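Glutathione S-transferase enzyme with thioredoxin-like domain (Bradyrhizobium sp., PDB 4MF7) probably catalyses the conjugation of glutathione to electrophilic substrates, as a glutathione transferase with a thioredoxin-like N-terminal domain. Local coordinates at residues F126-W140 against I196-T208. Residues are numbered along the deposited sequence; the frame is centred on the assembly and turned at random.
Sequences FLPADPARRWQTLQW and IMDADYTIADIAT
R133 reaches from helix 131-138 to the type II' turn M197-D200 and spends one nitrogen on two acceptors. Its NH1 donates to D200 OD2 at 2.7 Å in a nearly straight salt bridge (173°) that meets the anti side of the carboxylate, and to M197 O at 2.9 Å along a more bent path. Both oxygens lie at the edge of the guanidinium, close to its plane, and a bend at chi3 (55°) turns the group toward them. M197 O also accepts D200 N, from the opposite face of its carbonyl, so the arginine braces the turn that the backbone closes. One water accepts from A129 N and donates to D200 OD2.

Beneath this polar edge the M197 side chain packs along the helix: CE rests 3.7 Å from Q136 CB, and SD lies obliquely beside the W140 ring in a Met-aromatic contact. Unbranched and flexible, methionine can fold at two torsions and lie along the helix. I196 CG2 sits squarely over the five-membered ring of W140, 3.4 Å from its centroid, a CH-pi contact on a broad indole face. A204, small enough for close approach, brings CB to 3.5 Å from W140 CB. With T137 OG1 beside the backbone N (chi1 -54°) and bonded to R133 O, CG2 is anti to N and meets T202 OG1 and I203 CG1.

T202 caps helix 203-215, its OG1 accepting A204 N, while D205 OD2 accepts T202 N to complete the capping box, as in the N-capping box of the GST C-terminal domain. I203 N, at this helix start, donates to F126 O at 2.9 Å. The F126 ring receives I206 CD1 over one face and has the backbone oxygen Y201 O at its edge, while the Y201 ring meets it obliquely.

The chemistry is thus divided: a charged, partly hydrated edge fixes the turn, while a buried apolar seam and a capped helix start join two parts of the helical domain.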
loop_
_atom_site.group_PDB
_atom_site.type_symbol
_atom_site.label_atom_id
_atom_site.label_comp_id
_atom_site.label_asym_id
_atom_site.label_seq_id
_atom_site.Cartn_x
_atom_site.Cartn_y
_atom_site.Cartn_z
ATOM N N PHE A 126 1.897 14.017 11.799
ATOM C CA PHE A 126 1.448 12.602 11.920
ATOM C C PHE A 126 2.455 11.598 11.343
ATOM O O PHE A 126 2.087 10.487 10.954
ATOM C CB PHE A 126 0.028 12.426 11.360
ATOM C CG PHE A 126 -0.964 13.339 12.029
ATOM C CD1 PHE A 126 -1.164 13.227 13.394
ATOM C CD2 PHE A 126 -1.625 14.319 11.329
ATOM C CE1 PHE A 126 -2.053 14.078 14.047
ATOM C CE2 PHE A 126 -2.500 15.204 11.983
ATOM C CZ PHE A 126 -2.708 15.058 13.338
ATOM N N LEU A 127 3.728 12.006 11.314
ATOM C CA LEU A 127 4.847 11.076 11.123
ATOM C C LEU A 127 5.861 11.258 12.263
ATOM O O LEU A 127 6.028 12.390 12.765
ATOM C CB LEU A 127 5.538 11.320 9.802
ATOM C CG LEU A 127 4.902 10.701 8.569
ATOM C CD1 LEU A 127 5.635 11.158 7.315
ATOM C CD2 LEU A 127 4.902 9.179 8.662
ATOM N N PRO A 128 6.539 10.177 12.675
ATOM C CA PRO A 128 7.592 10.355 13.689
ATOM C C PRO A 128 8.706 11.253 13.160
ATOM O O PRO A 128 8.789 11.500 11.948
ATOM C CB PRO A 128 8.085 8.923 13.944
ATOM C CG PRO A 128 6.955 8.057 13.482
ATOM C CD PRO A 128 6.433 8.760 12.292
ATOM N N ALA A 129 9.535 11.773 14.071
ATOM C CA ALA A 129 10.624 12.655 13.682
ATOM C C ALA A 129 11.787 11.818 13.129
ATOM O O ALA A 129 12.453 12.189 12.167
ATOM C CB ALA A 129 11.087 13.475 14.887
ATOM N N ASP A 130 11.990 10.678 13.766
ATOM C CA ASP A 130 13.121 9.810 13.507
ATOM C C ASP A 130 12.974 9.121 12.137
ATOM O O ASP A 130 11.951 8.505 11.886
ATOM C CB ASP A 130 13.132 8.778 14.615
ATOM C CG ASP A 130 14.184 7.756 14.428
ATOM O OD1 ASP A 130 15.369 8.130 14.422
ATOM O OD2 ASP A 130 13.812 6.588 14.285
ATOM N N PRO A 131 13.980 9.236 11.248
ATOM C CA PRO A 131 13.923 8.598 9.921
ATOM C C PRO A 131 13.599 7.085 9.923
ATOM O O PRO A 131 12.739 6.636 9.140
ATOM C CB PRO A 131 15.322 8.870 9.353
ATOM C CG PRO A 131 15.729 10.153 9.989
ATOM C CD PRO A 131 15.167 10.111 11.376
ATOM N N ALA A 132 14.252 6.297 10.764
ATOM C CA ALA A 132 13.965 4.858 10.792
ATOM C C ALA A 132 12.473 4.590 11.132
ATOM O O ALA A 132 11.790 3.781 10.490
ATOM C CB ALA A 132 14.868 4.152 11.762
ATOM N N ARG A 133 11.976 5.282 12.145
ATOM C CA ARG A 133 10.574 5.132 12.561
ATOM C C ARG A 133 9.578 5.683 11.528
ATOM O O ARG A 133 8.463 5.151 11.401
ATOM C CB ARG A 133 10.371 5.688 13.988
ATOM C CG ARG A 133 10.973 4.730 15.030
ATOM C CD ARG A 133 10.931 5.131 16.502
ATOM N NE ARG A 133 9.577 5.450 16.962
ATOM C CZ ARG A 133 9.103 6.684 16.999
ATOM N NH1 ARG A 133 7.862 6.926 17.407
ATOM N NH2 ARG A 133 9.883 7.687 16.614
ATOM N N ARG A 134 9.967 6.695 10.757
ATOM C CA ARG A 134 9.146 7.119 9.640
ATOM C C ARG A 134 8.958 5.988 8.642
ATOM O O ARG A 134 7.854 5.755 8.212
ATOM C CB ARG A 134 9.687 8.345 8.921
ATOM C CG ARG A 134 9.632 9.574 9.813
ATOM C CD ARG A 134 10.544 10.674 9.326
ATOM N NE ARG A 134 9.899 11.489 8.332
ATOM C CZ ARG A 134 9.180 12.585 8.590
ATOM N NH1 ARG A 134 8.971 13.017 9.840
ATOM N NH2 ARG A 134 8.667 13.253 7.579
ATOM N N TRP A 135 10.033 5.290 8.277
ATOM C CA TRP A 135 9.891 4.166 7.343
ATOM C C TRP A 135 9.014 3.085 7.939
ATOM O O TRP A 135 8.144 2.533 7.239
ATOM C CB TRP A 135 11.268 3.597 6.921
ATOM C CG TRP A 135 12.011 4.558 6.117
ATOM C CD1 TRP A 135 13.189 5.186 6.451
ATOM C CD2 TRP A 135 11.648 5.047 4.841
ATOM N NE1 TRP A 135 13.562 6.040 5.456
ATOM C CE2 TRP A 135 12.641 5.973 4.446
ATOM C CE3 TRP A 135 10.599 4.770 3.968
ATOM C CZ2 TRP A 135 12.588 6.619 3.241
ATOM C CZ3 TRP A 135 10.533 5.408 2.813
ATOM C CH2 TRP A 135 11.522 6.328 2.430
ATOM N N GLN A 136 9.192 2.788 9.220
ATOM C CA GLN A 136 8.405 1.759 9.859
ATOM C C GLN A 136 6.931 2.117 9.877
ATOM O O GLN A 136 6.095 1.237 9.735
ATOM C CB GLN A 136 8.886 1.484 11.279
ATOM C CG GLN A 136 10.171 0.678 11.323
ATOM C CD GLN A 136 10.585 0.376 12.746
ATOM O OE1 GLN A 136 10.621 1.273 13.590
ATOM N NE2 GLN A 136 10.905 -0.882 13.022
ATOM N N THR A 137 6.630 3.403 10.045
ATOM C CA THR A 137 5.230 3.893 9.995
ATOM C C THR A 137 4.506 3.471 8.701
ATOM O O THR A 137 3.349 3.048 8.736
ATOM C CB THR A 137 5.161 5.421 10.140
ATOM O OG1 THR A 137 5.876 5.809 11.342
ATOM C CG2 THR A 137 3.685 5.892 10.210
ATOM N N LEU A 138 5.201 3.560 7.570
ATOM C CA LEU A 138 4.620 3.228 6.270
ATOM C C LEU A 138 4.163 1.771 6.144
ATOM O O LEU A 138 3.266 1.479 5.335
ATOM C CB LEU A 138 5.618 3.545 5.147
ATOM C CG LEU A 138 6.121 4.988 5.045
ATOM C CD1 LEU A 138 6.736 5.173 3.661
ATOM C CD2 LEU A 138 5.030 6.034 5.285
ATOM N N GLN A 139 4.762 0.880 6.924
ATOM C CA GLN A 139 4.408 -0.528 6.902
ATOM C C GLN A 139 2.917 -0.701 7.196
ATOM O O GLN A 139 2.303 -1.613 6.699
ATOM C CB GLN A 139 5.206 -1.330 7.912
ATOM C CG GLN A 139 6.724 -1.323 7.707
ATOM C CD GLN A 139 7.476 -1.952 8.853
ATOM O OE1 GLN A 139 8.366 -2.803 8.650
ATOM N NE2 GLN A 139 7.137 -1.542 10.084
ATOM N N TRP A 140 2.361 0.185 8.029
ATOM C CA TRP A 140 0.986 0.043 8.539
ATOM C C TRP A 140 -0.085 0.624 7.644
ATOM O O TRP A 140 -1.247 0.504 7.970
ATOM C CB TRP A 140 0.896 0.672 9.935
ATOM C CG TRP A 140 1.801 -0.029 10.848
ATOM C CD1 TRP A 140 3.127 0.290 11.134
ATOM C CD2 TRP A 140 1.514 -1.213 11.575
ATOM N NE1 TRP A 140 3.659 -0.649 11.966
ATOM C CE2 TRP A 140 2.688 -1.572 12.270
ATOM C CE3 TRP A 140 0.371 -2.023 11.701
ATOM C CZ2 TRP A 140 2.756 -2.703 13.089
ATOM C CZ3 TRP A 140 0.437 -3.150 12.534
ATOM C CH2 TRP A 140 1.628 -3.475 13.211
ATOM N N ILE A 196 0.637 2.797 17.555
ATOM C CA ILE A 196 1.398 1.821 16.803
ATOM C C ILE A 196 2.894 2.196 16.825
ATOM O O ILE A 196 3.736 1.317 16.927
ATOM C CB ILE A 196 0.840 1.676 15.368
ATOM C CG1 ILE A 196 -0.493 0.909 15.439
ATOM C CG2 ILE A 196 1.836 0.999 14.438
ATOM C CD1 ILE A 196 -1.321 1.024 14.188
ATOM N N MET A 197 3.184 3.496 16.755
ATOM C CA MET A 197 4.556 4.014 16.808
ATOM C C MET A 197 4.848 4.656 18.180
ATOM O O MET A 197 5.374 5.772 18.280
ATOM C CB MET A 197 4.811 4.990 15.682
ATOM C CG MET A 197 4.505 4.451 14.298
ATOM S SD MET A 197 5.330 2.890 13.897
ATOM C CE MET A 197 7.075 3.380 13.927
ATOM N N ASP A 198 4.490 3.926 19.219
ATOM C CA ASP A 198 4.823 4.281 20.612
ATOM C C ASP A 198 4.135 5.553 21.023
ATOM O O ASP A 198 2.898 5.616 20.999
ATOM C CB ASP A 198 6.346 4.333 20.798
ATOM C CG ASP A 198 6.959 2.970 20.720
ATOM O OD1 ASP A 198 6.985 2.252 21.744
ATOM O OD2 ASP A 198 7.399 2.609 19.621
ATOM N N ALA A 199 4.906 6.572 21.418
ATOM C CA ALA A 199 4.310 7.799 21.937
ATOM C C ALA A 199 3.712 8.656 20.856
ATOM O O ALA A 199 2.944 9.559 21.142
ATOM C CB ALA A 199 5.341 8.606 22.744
ATOM N N ASP A 200 4.082 8.401 19.606
ATOM C CA ASP A 200 3.659 9.230 18.487
ATOM C C ASP A 200 2.382 8.712 17.837
ATOM O O ASP A 200 2.357 7.590 17.349
ATOM C CB ASP A 200 4.750 9.234 17.414
ATOM C CG ASP A 200 5.990 10.027 17.828
ATOM O OD1 ASP A 200 5.858 11.107 18.429
ATOM O OD2 ASP A 200 7.096 9.559 17.544
ATOM N N TYR A 201 1.345 9.541 17.812
ATOM C CA TYR A 201 0.154 9.247 17.015
ATOM C C TYR A 201 0.436 9.602 15.574
ATOM O O TYR A 201 0.854 10.739 15.236
ATOM C CB TYR A 201 -1.051 10.011 17.560
ATOM C CG TYR A 201 -2.346 9.896 16.806
ATOM C CD1 TYR A 201 -3.197 8.857 17.042
ATOM C CD2 TYR A 201 -2.761 10.898 15.918
ATOM C CE1 TYR A 201 -4.426 8.767 16.416
ATOM C CE2 TYR A 201 -3.975 10.811 15.271
ATOM C CZ TYR A 201 -4.814 9.743 15.527
ATOM O OH TYR A 201 -6.038 9.657 14.922
ATOM N N THR A 202 0.215 8.628 14.682
ATOM C CA THR A 202 0.654 8.780 13.306
ATOM C C THR A 202 -0.379 8.332 12.290
ATOM O O THR A 202 -1.435 7.810 12.645
ATOM C CB THR A 202 1.958 7.960 13.014
ATOM O OG1 THR A 202 1.686 6.559 13.108
ATOM C CG2 THR A 202 3.136 8.358 13.948
ATOM N N ILE A 203 -0.051 8.524 11.019
ATOM C CA ILE A 203 -0.828 7.949 9.929
ATOM C C ILE A 203 -1.046 6.424 10.049
ATOM O O ILE A 203 -2.017 5.897 9.483
ATOM C CB ILE A 203 -0.318 8.355 8.524
ATOM C CG1 ILE A 203 1.135 7.890 8.242
ATOM C CG2 ILE A 203 -0.505 9.813 8.275
ATOM C CD1 ILE A 203 1.592 8.197 6.826
ATOM N N ALA A 204 -0.189 5.713 10.791
ATOM C CA ALA A 204 -0.423 4.274 11.077
ATOM C C ALA A 204 -1.726 4.023 11.851
ATOM O O ALA A 204 -2.482 3.137 11.508
ATOM C CB ALA A 204 0.753 3.643 11.806
ATOM N N ASP A 205 -1.962 4.791 12.917
ATOM C CA ASP A 205 -3.218 4.712 13.689
ATOM C C ASP A 205 -4.415 5.191 12.851
ATOM O O ASP A 205 -5.483 4.549 12.830
ATOM C CB ASP A 205 -3.100 5.518 14.976
ATOM C CG ASP A 205 -1.827 5.185 15.734
ATOM O OD1 ASP A 205 -1.773 4.105 16.382
ATOM O OD2 ASP A 205 -0.902 6.009 15.624
ATOM N N ILE A 206 -4.202 6.285 12.117
ATOM C CA ILE A 206 -5.233 6.868 11.266
ATOM C C ILE A 206 -5.643 5.861 10.196
ATOM O O ILE A 206 -6.802 5.799 9.830
ATOM C CB ILE A 206 -4.770 8.227 10.685
ATOM C CG1 ILE A 206 -4.570 9.244 11.824
ATOM C CG2 ILE A 206 -5.690 8.760 9.593
ATOM C CD1 ILE A 206 -3.835 10.497 11.384
ATOM N N ALA A 207 -4.695 5.051 9.714
ATOM C CA ALA A 207 -5.000 4.061 8.684
ATOM C C ALA A 207 -5.765 2.838 9.221
ATOM O O ALA A 207 -6.417 2.139 8.462
ATOM C CB ALA A 207 -3.713 3.590 8.012
ATOM N N THR A 208 -5.672 2.566 10.516
ATOM C CA THR A 208 -6.149 1.304 11.056
ATOM C C THR A 208 -7.349 1.419 12.022
ATOM O O THR A 208 -8.134 0.462 12.168
ATOM C CB THR A 208 -4.992 0.563 11.746
ATOM O OG1 THR A 208 -4.423 1.392 12.740
ATOM C CG2 THR A 208 -3.902 0.279 10.742
HETATM O O HOH W 1 4.581 12.909 15.801
HETATM O O HOH W 2 8.754 11.699 16.959
#